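Local coordinates for salmonella typhimurium DB7155 bacteriophage DET7 tailspike (PDB 2V5I), which probably binds the O-antigen of Salmonella lipopolysaccharide as the phage's receptor-binding protein and hydrolyses it, working as a beta-helical trimer, at residues L158-R169 and Y178-I189; I514-P522 and S533-L541. All coordinates share one frame; numbering follows the deposited sequence.

The chain enters its parallel beta-helix from the N-terminal side, and interaction 1 closes early: residues 158-169 and 178-189, with eight residues between them, are successive rungs of the solenoid. It climbs the remaining rungs and passes through a five-stranded antiparallel sheet, whose last strand, 512-515, opens interaction 2; residues 514-522 close a ten-residue loop by meeting strands 531-537 and 540-546. The contacts follow in series without nesting or crossing. The centres of interactions 1 and 2 are about 85 Å apart and their nearest atoms about 69 Å, on opposite sides of the chain's centre. Interaction 1 stacks rungs within one chain; interaction 2 joins two sheets in the intertwined C-terminal region. Both touch the second subunit.

Interaction 1: residues L158-R169 and Y178-I189; sequences LDIRSASRVEIR and YLFRSCHHCKVI
Two neighbouring rungs of the right-handed parallel beta-helix lie in register here, Asp159 over Leu179 and Ile168 over Val188. The axes of strands 158-161 and 178-181 approach to 4.7 Å. Strand 167-169 runs beside strand 187-189, and each pair is parallel and joined by backbone hydrogen bonds such as Ile189 N to Ile168 O. In the turn that links strands 178-181 and 187-189, two cysteines repeat one pattern: Cys183 SG takes the N-H of Ala163 and Cys186 SG that of Val166, at 3.4 Å from Ala163 N and 3.6 Å from Val166 N. Each sulfur lies beside its own backbone N, anti to the carbonyl carbon.

Inside the coil, Ile160 CD1 approaches Phe180 CE2 alongside, and Ile168 CD1 fits between two rings, 3.6 Å from Phe180 CZ and 3.8 Å from Tyr178 CD2. Phe180 also stacks on Phe204 of the next rung. On the other surface, Asp159 holds two arginines. Arg161 grips it side-on, NE to OD1 and NH2 to OD2, both from above the carboxylate plane. Arg181 NE reaches Asp159 OD2 on the syn side, somewhat out of the plane and toward the face opposite Arg161, in a nearly straight 2.9 Å bond (172°). This shared negative charge probably offsets the closeness of the two guanidinium groups, whose planes are almost perpendicular; Arg181 NH1 has a second carboxylate in Glu205. A water spans Asp159 OD2 and Arg181 NH2.

Toward the trimer interface, Asp192 of the second subunit forms salt bridges with both Arg165 and Lys187. Arg165, bent at chi2 (-107°), lays its guanidinium flat on the His185 imidazole, planes 10° apart, with Arg165 CZ 3.7 Å from His185 CG.

Interaction 2: residues I514-P522 and S533-L541; sequences IPISGTVLP and SLYLDAGAL
Ile516, just past Ile514 and Pro515, which pair with a strand of the third subunit, meets the second segment with both branches of its side chain: CG2 packs against Leu534 CB at 3.7 Å, while CD1 reaches Leu536 CG and, crossing at about a right angle, Leu541 CD1. Its CG1 sits between backbone N and carbonyl carbon (chi1 71°), which sends CD1 to these leucines. Ser517 follows with a single bridge to Tyr535: its N-H goes to Leu534 O, nearly straight at 175°, and its carbonyl O accepts from Leu536 N at 3.0 Å. The hydroxyl of Ser517 turns back to donate to Thr519 O, 2.7 Å from OG, tying the bend together. At Gly518 a water donates to both Gly518 O and Leu536 O. Val520 CG2 touches the Asp537 carboxylate, and its CG1 meets Tyr535 CE2. Leu521 brings its backbone N over one face of the Tyr535 ring, 3.8 Å above the plane and offset toward the rim; its CD1 packs on Ser533 CB. Arg554 NH1 is hydrogen-bonded to Tyr535 OH. Ser533 pairs with a strand of the second subunit, an arrangement characteristic of the intertwined C-terminal domain of the trimeric P22-type tailspike.

Interaction 1: residues L158-R169 and Y178-I189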
loop_
_atom_site.group_PDB
_atom_site.type_symbol
_atom_site.label_atom_id
_atom_site.label_comp_id
_atom_site.label_asym_id
_atom_site.label_seq_id
_atom_site.Cartn_x
_atom_site.Cartn_y
_atom_site.Cartn_z
ATOM N N LEU A 158 -16.602 -31.052 -1.592
ATOM C CA LEU A 158 -16.488 -31.233 -3.052
ATOM C C LEU A 158 -15.039 -31.559 -3.379
ATOM O O LEU A 158 -14.169 -30.734 -3.184
ATOM C CB LEU A 158 -16.968 -30.021 -3.860
ATOM C CG LEU A 158 -17.066 -30.302 -5.357
ATOM C CD1 LEU A 158 -18.048 -31.397 -5.664
ATOM C CD2 LEU A 158 -17.474 -29.024 -6.029
ATOM N N ASP A 159 -14.786 -32.772 -3.878
ATOM C CA ASP A 159 -13.425 -33.334 -4.057
ATOM C C ASP A 159 -13.223 -33.461 -5.572
ATOM O O ASP A 159 -13.740 -34.379 -6.201
ATOM C CB ASP A 159 -13.334 -34.679 -3.295
ATOM C CG ASP A 159 -11.982 -35.348 -3.369
ATOM O OD1 ASP A 159 -11.203 -35.052 -4.302
ATOM O OD2 ASP A 159 -11.707 -36.194 -2.454
ATOM N N ILE A 160 -12.443 -32.547 -6.144
ATOM C CA ILE A 160 -12.141 -32.547 -7.584
ATOM C C ILE A 160 -10.768 -33.170 -7.789
ATOM O O ILE A 160 -9.792 -32.768 -7.170
ATOM C CB ILE A 160 -12.230 -31.122 -8.127
ATOM C CG1 ILE A 160 -13.707 -30.659 -8.045
ATOM C CG2 ILE A 160 -11.710 -31.090 -9.564
ATOM C CD1 ILE A 160 -13.904 -29.298 -8.457
ATOM N N ARG A 161 -10.697 -34.223 -8.620
ATOM C CA ARG A 161 -9.503 -35.062 -8.703
ATOM C C ARG A 161 -8.819 -35.006 -10.069
ATOM O O ARG A 161 -9.474 -35.084 -11.105
ATOM C CB ARG A 161 -9.896 -36.517 -8.409
ATOM C CG ARG A 161 -10.289 -36.642 -7.004
ATOM C CD ARG A 161 -10.396 -37.997 -6.533
ATOM N NE ARG A 161 -10.784 -37.967 -5.145
ATOM C CZ ARG A 161 -11.023 -39.052 -4.411
ATOM N NH1 ARG A 161 -10.886 -40.261 -4.962
ATOM N NH2 ARG A 161 -11.399 -38.922 -3.134
ATOM N N SER A 162 -7.517 -34.753 -10.054
ATOM C CA SER A 162 -6.680 -34.754 -11.264
ATOM C C SER A 162 -7.237 -33.976 -12.455
ATOM O O SER A 162 -7.292 -34.482 -13.590
ATOM C CB SER A 162 -6.355 -36.203 -11.662
ATOM O OG SER A 162 -5.662 -36.880 -10.614
ATOM N N ALA A 163 -7.610 -32.741 -12.198
ATOM C CA ALA A 163 -8.157 -31.853 -13.221
ATOM C C ALA A 163 -7.147 -30.733 -13.545
ATOM O O ALA A 163 -6.230 -30.450 -12.779
ATOM C CB ALA A 163 -9.460 -31.262 -12.758
ATOM N N SER A 164 -7.361 -30.100 -14.680
ATOM C CA SER A 164 -6.549 -28.968 -15.110
ATOM C C SER A 164 -7.487 -27.862 -15.564
ATOM O O SER A 164 -8.461 -28.135 -16.289
ATOM C CB SER A 164 -5.643 -29.425 -16.255
ATOM O OG SER A 164 -5.039 -28.320 -16.846
ATOM N N ARG A 165 -7.210 -26.613 -15.167
ATOM C CA ARG A 165 -7.964 -25.433 -15.642
ATOM C C ARG A 165 -9.453 -25.539 -15.360
ATOM O O ARG A 165 -10.297 -25.340 -16.268
ATOM C CB ARG A 165 -7.728 -25.209 -17.160
ATOM C CG ARG A 165 -6.286 -25.178 -17.588
ATOM C CD ARG A 165 -5.750 -23.817 -17.958
ATOM N NE ARG A 165 -4.352 -23.960 -18.421
ATOM C CZ ARG A 165 -3.391 -23.032 -18.357
ATOM N NH1 ARG A 165 -3.617 -21.828 -17.852
ATOM N NH2 ARG A 165 -2.175 -23.324 -18.806
ATOM N N VAL A 166 -9.792 -25.984 -14.175
ATOM C CA VAL A 166 -11.172 -25.993 -13.715
ATOM C C VAL A 166 -11.316 -24.815 -12.792
ATOM O O VAL A 166 -10.450 -24.584 -11.938
ATOM C CB VAL A 166 -11.554 -27.293 -13.042
ATOM C CG1 VAL A 166 -12.945 -27.210 -12.327
ATOM C CG2 VAL A 166 -11.492 -28.427 -14.024
ATOM N N GLU A 167 -12.399 -24.065 -12.981
ATOM C CA GLU A 167 -12.711 -22.886 -12.124
ATOM C C GLU A 167 -14.006 -23.104 -11.378
ATOM O O GLU A 167 -14.987 -23.530 -11.984
ATOM C CB GLU A 167 -12.910 -21.658 -12.975
ATOM C CG GLU A 167 -11.614 -21.085 -13.480
ATOM C CD GLU A 167 -11.731 -19.591 -13.829
ATOM O OE1 GLU A 167 -12.852 -19.039 -13.792
ATOM O OE2 GLU A 167 -10.694 -18.972 -14.161
ATOM N N ILE A 168 -14.005 -22.760 -10.097
ATOM C CA ILE A 168 -15.231 -22.710 -9.272
ATOM C C ILE A 168 -15.471 -21.232 -8.992
ATOM O O ILE A 168 -14.526 -20.522 -8.631
ATOM C CB ILE A 168 -15.012 -23.449 -7.926
ATOM C CG1 ILE A 168 -14.901 -24.947 -8.170
ATOM C CG2 ILE A 168 -16.163 -23.139 -6.993
ATOM C CD1 ILE A 168 -14.699 -25.773 -6.924
ATOM N N ARG A 169 -16.672 -20.743 -9.287
ATOM C CA ARG A 169 -16.986 -19.339 -9.120
ATOM C C ARG A 169 -18.135 -19.158 -8.138
ATOM O O ARG A 169 -19.129 -19.903 -8.202
ATOM C CB ARG A 169 -17.393 -18.736 -10.470
ATOM C CG ARG A 169 -16.272 -18.797 -11.535
ATOM C CD ARG A 169 -16.720 -18.234 -12.873
ATOM N NE ARG A 169 -15.671 -18.457 -13.878
ATOM C CZ ARG A 169 -15.865 -18.447 -15.199
ATOM N NH1 ARG A 169 -17.074 -18.220 -15.713
ATOM N NH2 ARG A 169 -14.838 -18.677 -16.000
ATOM N N TYR A 178 -13.909 -27.395 -0.060
ATOM C CA TYR A 178 -13.606 -27.575 -1.433
ATOM C C TYR A 178 -12.168 -28.060 -1.510
ATOM O O TYR A 178 -11.263 -27.432 -0.980
ATOM C CB TYR A 178 -13.777 -26.227 -2.167
ATOM C CG TYR A 178 -15.237 -25.834 -2.254
ATOM C CD1 TYR A 178 -15.867 -25.099 -1.216
ATOM C CD2 TYR A 178 -16.013 -26.212 -3.353
ATOM C CE1 TYR A 178 -17.229 -24.798 -1.297
ATOM C CE2 TYR A 178 -17.372 -25.911 -3.427
ATOM C CZ TYR A 178 -17.955 -25.179 -2.412
ATOM O OH TYR A 178 -19.306 -24.895 -2.562
ATOM N N LEU A 179 -11.966 -29.225 -2.125
ATOM C CA LEU A 179 -10.683 -29.916 -2.085
ATOM C C LEU A 179 -10.311 -30.278 -3.498
ATOM O O LEU A 179 -11.113 -30.862 -4.204
ATOM C CB LEU A 179 -10.825 -31.191 -1.248
ATOM C CG LEU A 179 -9.671 -32.188 -1.311
ATOM C CD1 LEU A 179 -8.368 -31.559 -0.866
ATOM C CD2 LEU A 179 -10.034 -33.361 -0.468
ATOM N N PHE A 180 -9.120 -29.864 -3.941
ATOM C CA PHE A 180 -8.579 -30.227 -5.236
ATOM C C PHE A 180 -7.403 -31.163 -4.991
ATOM O O PHE A 180 -6.398 -30.743 -4.389
ATOM C CB PHE A 180 -8.091 -28.968 -5.948
ATOM C CG PHE A 180 -9.209 -28.068 -6.426
ATOM C CD1 PHE A 180 -9.804 -27.162 -5.543
ATOM C CD2 PHE A 180 -9.609 -28.097 -7.723
ATOM C CE1 PHE A 180 -10.855 -26.362 -5.994
ATOM C CE2 PHE A 180 -10.576 -27.276 -8.186
ATOM C CZ PHE A 180 -11.180 -26.401 -7.334
ATOM N N ARG A 181 -7.458 -32.392 -5.530
ATOM C CA ARG A 181 -6.404 -33.376 -5.320
ATOM C C ARG A 181 -5.686 -33.579 -6.660
ATOM O O ARG A 181 -6.338 -33.883 -7.679
ATOM C CB ARG A 181 -7.011 -34.723 -4.928
ATOM C CG ARG A 181 -7.619 -34.789 -3.565
ATOM C CD ARG A 181 -8.052 -36.215 -3.357
ATOM N NE ARG A 181 -8.814 -36.417 -2.131
ATOM C CZ ARG A 181 -8.246 -36.602 -0.940
ATOM N NH1 ARG A 181 -6.929 -36.511 -0.816
ATOM N NH2 ARG A 181 -9.000 -36.798 0.137
ATOM N N SER A 182 -4.378 -33.357 -6.685
ATOM C CA SER A 182 -3.532 -33.532 -7.843
ATOM C C SER A 182 -3.978 -32.677 -9.064
ATOM O O SER A 182 -3.889 -33.138 -10.229
ATOM C CB SER A 182 -3.506 -34.994 -8.251
ATOM O OG SER A 182 -2.944 -35.729 -7.206
ATOM N N CYS A 183 -4.424 -31.458 -8.793
ATOM C CA CYS A 183 -4.892 -30.555 -9.820
ATOM C C CYS A 183 -3.832 -29.512 -10.145
ATOM O O CYS A 183 -2.973 -29.237 -9.318
ATOM C CB CYS A 183 -6.193 -29.845 -9.421
ATOM S SG CYS A 183 -7.562 -31.043 -9.236
ATOM N N HIS A 184 -4.011 -28.859 -11.291
ATOM C CA HIS A 184 -3.117 -27.799 -11.771
ATOM C C HIS A 184 -3.891 -26.719 -12.538
ATOM O O HIS A 184 -4.878 -27.033 -13.203
ATOM C CB HIS A 184 -2.035 -28.358 -12.689
ATOM C CG HIS A 184 -1.137 -29.340 -12.035
ATOM N ND1 HIS A 184 -1.434 -30.690 -11.979
ATOM C CD2 HIS A 184 0.059 -29.183 -11.414
ATOM C CE1 HIS A 184 -0.476 -31.315 -11.315
ATOM N NE2 HIS A 184 0.450 -30.427 -10.983
ATOM N N HIS A 185 -3.489 -25.454 -12.400
ATOM C CA HIS A 185 -4.186 -24.351 -13.042
ATOM C C HIS A 185 -5.665 -24.245 -12.701
ATOM O O HIS A 185 -6.440 -23.786 -13.550
ATOM C CB HIS A 185 -3.961 -24.448 -14.546
ATOM C CG HIS A 185 -2.537 -24.216 -14.907
ATOM N ND1 HIS A 185 -1.689 -25.236 -15.275
ATOM C CD2 HIS A 185 -1.781 -23.092 -14.859
ATOM C CE1 HIS A 185 -0.476 -24.741 -15.467
ATOM N NE2 HIS A 185 -0.506 -23.447 -15.231
ATOM N N CYS A 186 -6.018 -24.609 -11.477
ATOM C CA CYS A 186 -7.400 -24.553 -10.995
ATOM C C CYS A 186 -7.576 -23.321 -10.105
ATOM O O CYS A 186 -6.656 -22.898 -9.436
ATOM C CB CYS A 186 -7.844 -25.837 -10.270
ATOM S SG CYS A 186 -7.930 -27.265 -11.436
ATOM N N LYS A 187 -8.761 -22.730 -10.148
ATOM C CA LYS A 187 -9.000 -21.508 -9.380
ATOM C C LYS A 187 -10.328 -21.536 -8.665
ATOM O O LYS A 187 -11.308 -22.051 -9.227
ATOM C CB LYS A 187 -8.933 -20.322 -10.315
ATOM C CG LYS A 187 -7.576 -20.122 -11.030
ATOM C CD LYS A 187 -7.611 -18.980 -12.019
ATOM C CE LYS A 187 -6.503 -19.122 -13.127
ATOM N NZ LYS A 187 -6.510 -20.391 -14.046
ATOM N N VAL A 188 -10.377 -20.903 -7.481
ATOM C CA VAL A 188 -11.597 -20.734 -6.740
ATOM C C VAL A 188 -11.776 -19.228 -6.613
ATOM O O VAL A 188 -10.990 -18.560 -5.965
ATOM C CB VAL A 188 -11.548 -21.422 -5.358
ATOM C CG1 VAL A 188 -12.848 -21.181 -4.592
ATOM C CG2 VAL A 188 -11.310 -22.940 -5.562
ATOM N N ILE A 189 -12.788 -18.698 -7.313
ATOM C CA ILE A 189 -12.958 -17.290 -7.510
ATOM C C ILE A 189 -14.218 -16.757 -6.795
ATOM O O ILE A 189 -15.308 -17.380 -6.848
ATOM C CB ILE A 189 -13.091 -16.974 -9.036
ATOM C CG1 ILE A 189 -11.812 -17.379 -9.784
ATOM C CG2 ILE A 189 -13.444 -15.524 -9.264
ATOM C CD1 ILE A 189 -12.071 -17.639 -11.255
HETATM O O HOH W 1 -11.969 -36.653 0.149
HETATM O O HOH W 2 -3.800 -31.921 -13.227
HETATM O O HOH W 3 -2.167 -28.516 -16.177
#

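Interaction 2: residues I514-P522 and S533-L541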
loop_
_atom_site.group_PDB
_atom_site.type_symbol
_atom_site.label_atom_id
_atom_site.label_comp_id
_atom_site.label_asym_id
_atom_site.label_seq_id
_atom_site.Cartn_x
_atom_site.Cartn_y
_atom_site.Cartn_z
ATOM N N ILE A 514 29.834 26.365 32.818
ATOM C CA ILE A 514 30.772 25.269 32.505
ATOM C C ILE A 514 30.958 24.382 33.751
ATOM O O ILE A 514 31.329 24.910 34.772
ATOM C CB ILE A 514 32.143 25.865 32.141
ATOM C CG1 ILE A 514 32.001 26.691 30.857
ATOM C CG2 ILE A 514 33.138 24.767 31.940
ATOM C CD1 ILE A 514 33.211 27.604 30.542
ATOM N N PRO A 515 30.650 23.057 33.677
ATOM C CA PRO A 515 30.932 22.160 34.796
ATOM C C PRO A 515 32.414 22.114 35.098
ATOM O O PRO A 515 33.235 22.028 34.174
ATOM C CB PRO A 515 30.413 20.792 34.281
ATOM C CG PRO A 515 29.446 21.117 33.181
ATOM C CD PRO A 515 30.006 22.369 32.548
ATOM N N ILE A 516 32.769 22.190 36.386
ATOM C CA ILE A 516 34.136 22.010 36.843
ATOM C C ILE A 516 34.145 21.006 37.967
ATOM O O ILE A 516 33.091 20.707 38.554
ATOM C CB ILE A 516 34.737 23.361 37.297
ATOM C CG1 ILE A 516 34.112 23.848 38.601
ATOM C CG2 ILE A 516 34.605 24.412 36.160
ATOM C CD1 ILE A 516 34.745 25.148 39.124
ATOM N N SER A 517 35.324 20.418 38.246
ATOM C CA SER A 517 35.425 19.441 39.317
ATOM C C SER A 517 35.532 20.169 40.657
ATOM O O SER A 517 36.319 21.100 40.817
ATOM C CB SER A 517 36.629 18.540 39.154
ATOM O OG SER A 517 36.783 17.687 40.296
ATOM N N GLY A 518 34.730 19.750 41.627
ATOM C CA GLY A 518 34.815 20.373 42.938
ATOM C C GLY A 518 35.960 19.840 43.780
ATOM O O GLY A 518 36.224 20.353 44.863
ATOM N N THR A 519 36.594 18.792 43.275
ATOM C CA THR A 519 37.754 18.145 43.911
ATOM C C THR A 519 38.998 18.189 43.001
ATOM O O THR A 519 38.907 18.393 41.793
ATOM C CB THR A 519 37.441 16.665 44.206
ATOM O OG1 THR A 519 37.032 15.996 43.002
ATOM C CG2 THR A 519 36.303 16.541 45.203
ATOM N N VAL A 520 40.171 17.982 43.588
ATOM C CA VAL A 520 41.409 18.010 42.818
ATOM C C VAL A 520 41.439 16.867 41.794
ATOM O O VAL A 520 41.253 15.706 42.140
ATOM C CB VAL A 520 42.666 17.914 43.780
ATOM C CG1 VAL A 520 43.925 17.857 42.982
ATOM C CG2 VAL A 520 42.670 19.109 44.691
ATOM N N LEU A 521 41.637 17.202 40.528
ATOM C CA LEU A 521 41.612 16.212 39.470
ATOM C C LEU A 521 42.900 15.437 39.415
ATOM O O LEU A 521 43.972 16.046 39.396
ATOM C CB LEU A 521 41.398 16.840 38.101
ATOM C CG LEU A 521 40.020 17.226 37.721
ATOM C CD1 LEU A 521 40.077 17.984 36.390
ATOM C CD2 LEU A 521 39.133 16.024 37.639
ATOM N N PRO A 522 42.814 14.106 39.251
ATOM C CA PRO A 522 43.994 13.350 38.915
ATOM C C PRO A 522 44.467 13.645 37.470
ATOM O O PRO A 522 43.688 14.163 36.644
ATOM C CB PRO A 522 43.518 11.898 39.116
ATOM C CG PRO A 522 42.147 11.920 38.712
ATOM C CD PRO A 522 41.615 13.244 39.281
ATOM N N SER A 533 41.089 20.989 31.498
ATOM C CA SER A 533 39.971 20.710 32.420
ATOM C C SER A 533 40.118 21.573 33.667
ATOM O O SER A 533 41.239 21.767 34.185
ATOM C CB SER A 533 40.058 19.275 32.892
ATOM O OG SER A 533 39.948 18.411 31.793
ATOM N N LEU A 534 39.018 22.059 34.194
ATOM C CA LEU A 534 39.043 22.958 35.333
ATOM C C LEU A 534 38.607 22.275 36.618
ATOM O O LEU A 534 37.777 21.339 36.629
ATOM C CB LEU A 534 38.082 24.152 35.071
ATOM C CG LEU A 534 38.528 25.088 33.944
ATOM C CD1 LEU A 534 37.384 26.016 33.553
ATOM C CD2 LEU A 534 39.744 25.907 34.245
ATOM N N TYR A 535 39.190 22.717 37.717
ATOM C CA TYR A 535 38.881 22.148 39.022
ATOM C C TYR A 535 39.194 23.158 40.137
ATOM O O TYR A 535 39.948 24.125 39.972
ATOM C CB TYR A 535 39.655 20.835 39.256
ATOM C CG TYR A 535 41.168 20.954 39.366
ATOM C CD1 TYR A 535 41.971 20.926 38.249
ATOM C CD2 TYR A 535 41.780 21.028 40.606
ATOM C CE1 TYR A 535 43.351 21.038 38.365
ATOM C CE2 TYR A 535 43.166 21.103 40.750
ATOM C CZ TYR A 535 43.964 21.066 39.629
ATOM O OH TYR A 535 45.348 21.169 39.823
ATOM N N LEU A 536 38.641 22.872 41.300
ATOM C CA LEU A 536 38.882 23.646 42.520
ATOM C C LEU A 536 39.863 22.938 43.445
ATOM O O LEU A 536 39.811 21.706 43.615
ATOM C CB LEU A 536 37.568 23.831 43.303
ATOM C CG LEU A 536 36.497 24.642 42.603
ATOM C CD1 LEU A 536 35.167 24.551 43.360
ATOM C CD2 LEU A 536 36.930 26.053 42.430
ATOM N N ASP A 537 40.766 23.726 44.014
ATOM C CA ASP A 537 41.764 23.171 44.970
ATOM C C ASP A 537 41.989 24.242 46.005
ATOM O O ASP A 537 42.376 25.359 45.694
ATOM C CB ASP A 537 43.048 22.791 44.227
ATOM C CG ASP A 537 44.127 22.125 45.116
ATOM O OD1 ASP A 537 44.034 22.183 46.345
ATOM O OD2 ASP A 537 45.078 21.551 44.527
ATOM N N ALA A 538 41.670 23.915 47.242
ATOM C CA ALA A 538 41.843 24.868 48.361
ATOM C C ALA A 538 41.209 26.218 48.081
ATOM O O ALA A 538 41.800 27.262 48.350
ATOM C CB ALA A 538 43.315 25.036 48.694
ATOM N N GLY A 539 40.018 26.176 47.493
ATOM C CA GLY A 539 39.229 27.362 47.207
ATOM C C GLY A 539 39.635 28.183 45.981
ATOM O O GLY A 539 39.066 29.249 45.761
ATOM N N ALA A 540 40.631 27.715 45.219
ATOM C CA ALA A 540 41.118 28.404 44.012
ATOM C C ALA A 540 40.705 27.627 42.780
ATOM O O ALA A 540 40.525 26.386 42.847
ATOM C CB ALA A 540 42.613 28.496 44.032
ATOM N N LEU A 541 40.584 28.368 41.658
ATOM C CA LEU A 541 40.387 27.741 40.347
ATOM C C LEU A 541 41.721 27.404 39.717
ATOM O O LEU A 541 42.577 28.276 39.542
ATOM C CB LEU A 541 39.609 28.679 39.437
ATOM C CG LEU A 541 39.159 28.085 38.118
ATOM C CD1 LEU A 541 38.113 26.966 38.330
ATOM C CD2 LEU A 541 38.609 29.180 37.154
HETATM O O HOH W 4 36.361 22.389 33.020
HETATM O O HOH W 5 38.660 21.090 45.945
#